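Local coordinates for uncharacterized sugar kinase PH1459 (Pyrococcus horikoshii, PDB 3EWM), which probably phosphorylates a sugar, perhaps fructose, at the expense of ATP, as a member of the PfkB family of carbohydrate kinases, at residues A[157-162]-A[180-185]; A[186-191]-A[208-213]. One frame throughout, in Å; residues are numbered along the deposited sequence.

Contact 1: residues A[157-162]-A[180-185]; sequences IAFDVN and EESIKL
Ser182 lays its CB over the middle of the Phe159 ring, 3.7 Å from the centroid and 13° off the ring normal, a CH-pi contact made squarely on one face. CB lies closest to the far end of the ring, 3.6 Å from Phe159 CZ. Chi1 of Phe159 (-178°) sets CG anti to the backbone N, beside the carbonyl carbon. Ser182 OG adds no polar bond here: it is hydrogen-bonded one turn back to the carbonyl of Val178, and the face contact is made by CB. Ile183 reaches the same ring obliquely, its CG1 4.1 Å from Phe159 CD2, and the two side chains cross at about a right angle. Also on the tight side, Ile157 CD1 makes a short carbon-to-oxygen contact of 3.2 Å with Leu185 O; the hydrogen bond of that carbonyl comes from Lys152 NZ. Strand and helix axes run 8.1 Å apart at 141°, the spacing and sense of the first half of a beta-alpha-beta crossover, in which the returning helix packs on the parallel part of the mixed sheet of the Rossmann-like ribokinase fold. Packing is looser at Val161, just past the strand, where CG2 is 4.4 Å from Ile183 CD1. The helix's solvent side carries Glu181 and Lys184, both exposed, and a long salt bridge of 3.7 Å between Lys184 NZ and Glu180 OE2.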
loop_
_atom_site.group_PDB
_atom_site.type_symbol
_atom_site.label_atom_id
_atom_site.label_comp_id
_atom_site.label_asym_id
_atom_site.label_seq_id
_atom_site.Cartn_x
_atom_site.Cartn_y
_atom_site.Cartn_z
ATOM N N ILE A 157 9.174 -11.074 28.537
ATOM C CA ILE A 157 9.244 -10.828 27.118
ATOM C C ILE A 157 8.605 -11.995 26.391
ATOM O O ILE A 157 8.918 -13.149 26.655
ATOM C CB ILE A 157 10.720 -10.645 26.665
ATOM C CG1 ILE A 157 11.324 -9.407 27.330
ATOM C CG2 ILE A 157 10.820 -10.571 25.148
ATOM C CD1 ILE A 157 12.821 -9.453 27.392
ATOM N N ALA A 158 7.700 -11.684 25.478
ATOM C CA ALA A 158 7.039 -12.712 24.681
ATOM C C ALA A 158 7.278 -12.441 23.205
ATOM O O ALA A 158 7.192 -11.293 22.746
ATOM C CB ALA A 158 5.538 -12.753 25.001
ATOM N N PHE A 159 7.588 -13.506 22.463
ATOM C CA PHE A 159 7.971 -13.385 21.074
ATOM C C PHE A 159 7.216 -14.421 20.251
ATOM O O PHE A 159 7.303 -15.606 20.524
ATOM C CB PHE A 159 9.490 -13.556 20.935
ATOM C CG PHE A 159 10.003 -13.395 19.516
ATOM C CD1 PHE A 159 9.972 -12.159 18.884
ATOM C CD2 PHE A 159 10.506 -14.483 18.818
ATOM C CE1 PHE A 159 10.464 -11.996 17.591
ATOM C CE2 PHE A 159 10.993 -14.344 17.519
ATOM C CZ PHE A 159 10.978 -13.083 16.899
ATOM N N ASP A 160 6.411 -13.932 19.320
ATOM C CA ASP A 160 5.763 -14.747 18.317
ATOM C C ASP A 160 6.737 -14.786 17.147
ATOM O O ASP A 160 7.060 -13.761 16.555
ATOM C CB ASP A 160 4.437 -14.085 17.946
ATOM C CG ASP A 160 3.663 -14.836 16.888
ATOM O OD1 ASP A 160 4.063 -15.953 16.483
ATOM O OD2 ASP A 160 2.645 -14.267 16.446
ATOM N N VAL A 161 7.247 -15.970 16.845
ATOM C CA VAL A 161 8.225 -16.129 15.785
ATOM C C VAL A 161 7.608 -15.638 14.460
ATOM O O VAL A 161 8.277 -14.979 13.660
ATOM C CB VAL A 161 8.709 -17.610 15.703
ATOM C CG1 VAL A 161 9.591 -17.827 14.506
ATOM C CG2 VAL A 161 9.441 -17.994 17.012
ATOM N N ASN A 162 6.331 -15.940 14.260
ATOM C CA ASN A 162 5.562 -15.422 13.124
ATOM C C ASN A 162 6.453 -15.242 11.890
ATOM O O ASN A 162 6.634 -14.125 11.386
ATOM C CB ASN A 162 4.907 -14.088 13.495
ATOM C CG ASN A 162 3.930 -13.606 12.442
ATOM O OD1 ASN A 162 3.501 -14.372 11.581
ATOM N ND2 ASN A 162 3.593 -12.329 12.487
ATOM N N GLU A 180 17.238 -15.669 16.405
ATOM C CA GLU A 180 17.886 -16.311 17.531
ATOM C C GLU A 180 18.059 -15.339 18.687
ATOM O O GLU A 180 17.799 -15.694 19.816
ATOM C CB GLU A 180 19.225 -16.934 17.146
ATOM C CG GLU A 180 19.782 -17.781 18.263
ATOM C CD GLU A 180 21.042 -18.480 17.876
ATOM O OE1 GLU A 180 21.684 -18.068 16.891
ATOM O OE2 GLU A 180 21.388 -19.439 18.575
ATOM N N GLU A 181 18.486 -14.113 18.406
ATOM C CA GLU A 181 18.687 -13.155 19.490
ATOM C C GLU A 181 17.376 -12.848 20.207
ATOM O O GLU A 181 17.352 -12.763 21.426
ATOM C CB GLU A 181 19.372 -11.873 19.004
ATOM C CG GLU A 181 20.828 -12.090 18.601
ATOM C CD GLU A 181 21.415 -10.922 17.839
ATOM O OE1 GLU A 181 22.635 -10.956 17.555
ATOM O OE2 GLU A 181 20.661 -9.972 17.525
ATOM N N SER A 182 16.299 -12.726 19.434
ATOM C CA SER A 182 14.959 -12.465 19.960
ATOM C C SER A 182 14.461 -13.616 20.807
ATOM O O SER A 182 13.906 -13.413 21.869
ATOM C CB SER A 182 13.965 -12.234 18.808
ATOM O OG SER A 182 14.335 -11.115 18.034
ATOM N N ILE A 183 14.642 -14.836 20.310
ATOM C CA ILE A 183 14.204 -16.014 21.031
ATOM C C ILE A 183 14.955 -16.095 22.362
ATOM O O ILE A 183 14.356 -16.329 23.408
ATOM C CB ILE A 183 14.401 -17.296 20.202
ATOM C CG1 ILE A 183 13.409 -17.323 19.017
ATOM C CG2 ILE A 183 14.198 -18.504 21.098
ATOM C CD1 ILE A 183 13.724 -18.369 17.928
ATOM N N LYS A 184 16.268 -15.856 22.309
ATOM C CA LYS A 184 17.113 -15.887 23.506
ATOM C C LYS A 184 16.740 -14.816 24.534
ATOM O O LYS A 184 16.943 -15.009 25.727
ATOM C CB LYS A 184 18.594 -15.819 23.125
ATOM C CG LYS A 184 19.107 -17.162 22.585
ATOM C CD LYS A 184 20.572 -17.101 22.214
ATOM C CE LYS A 184 21.147 -18.499 22.085
ATOM N NZ LYS A 184 22.631 -18.453 21.886
ATOM N N LEU A 185 16.155 -13.717 24.064
ATOM C CA LEU A 185 15.685 -12.656 24.946
ATOM C C LEU A 185 14.307 -12.949 25.503
ATOM O O LEU A 185 13.909 -12.373 26.511
ATOM C CB LEU A 185 15.661 -11.311 24.219
ATOM C CG LEU A 185 17.009 -10.641 23.897
ATOM C CD1 LEU A 185 16.825 -9.726 22.730
ATOM C CD2 LEU A 185 17.564 -9.894 25.113
#

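Contact 2: residues A[186-191]-A[208-213]; sequences ADIVKA and GSMLTA
Asp187 O accepts two backbone N-H groups: N of Met210, a selenomethionine here, at 2.8 Å, in the carbonyl plane on a lone pair, and Leu211 N at 2.9 Å, nearly along the C=O axis. Just before it, Ala186 O takes Ser209 N, so three successive amides of the turn entering strand 211-215 are bound to two carbonyls. Beyond the turn the pairing becomes regular and parallel: Val189 N donates to Leu211 O, Ala213 N to Val189 O at 2.7 Å and 171°, and Ala191 N to Ala213 O. Side chains add a water bridge at the exposed Ser209 turn, where one water donates to Asp187 OD1 and is 2.6 Å from Ser209 OG; the direct OD1 to OG approach has a poor angle. The other carboxylate oxygen, OD2, bonds Ile157 N. Gly208, with no side chain, lets its backbone lie against Asp187 O and Val189, whose CG2 sits 3.5 Å from Gly208 CA, tighter than usual carbon contact. Gly208 N in turn donates to Thr212 OG1 at 2.9 Å, tying the turn to its own strand. Ile188, Lys190, Leu211 and Ala213 share a sheet face, on which helix 245-259 meets the first three. Lys190, seen to bind ATP, thus lies on the parallel pair 188-192 and 211-215, joined through helix 193-200 as a beta-alpha-beta unit of the ribokinase-like PfkB fold.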
loop_
_atom_site.group_PDB
_atom_site.type_symbol
_atom_site.label_atom_id
_atom_site.label_comp_id
_atom_site.label_asym_id
_atom_site.label_seq_id
_atom_site.Cartn_x
_atom_site.Cartn_y
_atom_site.Cartn_z
ATOM N N ALA A 186 13.581 -13.862 24.864
ATOM C CA ALA A 186 12.190 -14.090 25.234
ATOM C C ALA A 186 12.027 -15.092 26.373
ATOM O O ALA A 186 12.664 -16.142 26.398
ATOM C CB ALA A 186 11.366 -14.511 24.017
ATOM N N ASP A 187 11.160 -14.736 27.308
ATOM C CA ASP A 187 10.686 -15.656 28.332
ATOM C C ASP A 187 9.679 -16.622 27.732
ATOM O O ASP A 187 9.662 -17.797 28.073
ATOM C CB ASP A 187 9.996 -14.867 29.427
ATOM C CG ASP A 187 10.946 -13.935 30.135
ATOM O OD1 ASP A 187 11.715 -14.430 30.984
ATOM O OD2 ASP A 187 10.909 -12.723 29.845
ATOM N N ILE A 188 8.842 -16.093 26.843
ATOM C CA ILE A 188 7.723 -16.820 26.279
ATOM C C ILE A 188 7.924 -16.783 24.790
ATOM O O ILE A 188 8.075 -15.711 24.193
ATOM C CB ILE A 188 6.383 -16.138 26.643
ATOM C CG1 ILE A 188 6.190 -16.121 28.161
ATOM C CG2 ILE A 188 5.208 -16.817 25.945
ATOM C CD1 ILE A 188 5.629 -14.801 28.667
ATOM N N VAL A 189 7.948 -17.956 24.179
ATOM C CA VAL A 189 8.078 -18.036 22.737
ATOM C C VAL A 189 6.905 -18.830 22.191
ATOM O O VAL A 189 6.551 -19.897 22.722
ATOM C CB VAL A 189 9.440 -18.676 22.314
ATOM C CG1 VAL A 189 9.470 -19.001 20.809
ATOM C CG2 VAL A 189 10.585 -17.751 22.682
ATOM N N LYS A 190 6.287 -18.264 21.158
ATOM C CA LYS A 190 5.259 -18.926 20.395
ATOM C C LYS A 190 5.776 -19.190 18.982
ATOM O O LYS A 190 6.284 -18.286 18.311
ATOM C CB LYS A 190 3.997 -18.050 20.353
ATOM C CG LYS A 190 2.905 -18.607 19.474
ATOM C CD LYS A 190 1.711 -17.654 19.424
ATOM C CE LYS A 190 0.747 -18.042 18.336
ATOM N NZ LYS A 190 1.222 -17.679 16.982
ATOM N N ALA A 191 5.633 -20.435 18.530
ATOM C CA ALA A 191 6.056 -20.812 17.207
ATOM C C ALA A 191 5.194 -21.949 16.718
ATOM O O ALA A 191 4.726 -22.753 17.519
ATOM C CB ALA A 191 7.535 -21.238 17.209
ATOM N N GLY A 208 11.405 -20.540 24.650
ATOM C CA GLY A 208 11.476 -19.405 25.576
ATOM C C GLY A 208 12.188 -19.862 26.840
ATOM O O GLY A 208 12.288 -21.059 27.082
ATOM N N SER A 209 12.683 -18.925 27.645
ATOM C CA SER A 209 13.375 -19.296 28.884
ATOM C C SER A 209 12.384 -19.821 29.939
ATOM O O SER A 209 12.713 -20.694 30.760
ATOM C CB SER A 209 14.178 -18.101 29.408
ATOM O OG SER A 209 13.310 -17.076 29.821
HETATM N N MSE A 210 11.158 -19.312 29.883
HETATM C CA MSE A 210 10.132 -19.654 30.849
HETATM C C MSE A 210 9.085 -20.599 30.267
HETATM O O MSE A 210 8.586 -21.490 30.964
HETATM C CB MSE A 210 9.467 -18.379 31.351
HETATM C CG MSE A 210 8.013 -18.521 31.765
HETATM SE SE MSE A 210 7.214 -16.878 32.467
HETATM C CE MSE A 210 8.155 -16.796 34.182
ATOM N N LEU A 211 8.738 -20.389 28.996
ATOM C CA LEU A 211 7.639 -21.125 28.377
ATOM C C LEU A 211 7.680 -21.081 26.864
ATOM O O LEU A 211 7.962 -20.051 26.251
ATOM C CB LEU A 211 6.291 -20.573 28.864
ATOM C CG LEU A 211 5.038 -21.223 28.279
ATOM C CD1 LEU A 211 4.817 -22.567 28.944
ATOM C CD2 LEU A 211 3.827 -20.321 28.441
ATOM N N THR A 212 7.373 -22.213 26.255
ATOM C CA THR A 212 7.290 -22.276 24.812
ATOM C C THR A 212 5.913 -22.794 24.447
ATOM O O THR A 212 5.456 -23.798 25.003
ATOM C CB THR A 212 8.373 -23.209 24.243
ATOM O OG1 THR A 212 9.637 -22.821 24.779
ATOM C CG2 THR A 212 8.428 -23.116 22.746
ATOM N N ALA A 213 5.258 -22.102 23.520
ATOM C CA ALA A 213 3.976 -22.536 23.005
ATOM C C ALA A 213 4.204 -22.900 21.563
ATOM O O ALA A 213 4.607 -22.056 20.761
ATOM C CB ALA A 213 2.932 -21.439 23.131
HETATM O O HOH W 1 14.579 -14.849 30.194
#

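How the contacts relate
Both contacts are mainly buried and share a sheet, in which strands 156-160 and 188-192 are neighbours; helix 172-185 leads directly into the second of these. Contact 1 joins strand to helix through side chains, by carbon packing and a CH-pi interaction, whereas contact 2 joins strand to strand through six backbone hydrogen bonds and buries more surface, 466 against 256 Å². Solvent reaches the helix's outer side in the first and the Ser209 turn in the second. The two meet directly: Phe159 N is 2.8 Å from Ile188 O, a probable hydrogen bond, and Phe159 CB packs on Ala186 CB. ATP-binding Lys190 belongs to contact 2, with Val161 of contact 1 nearby.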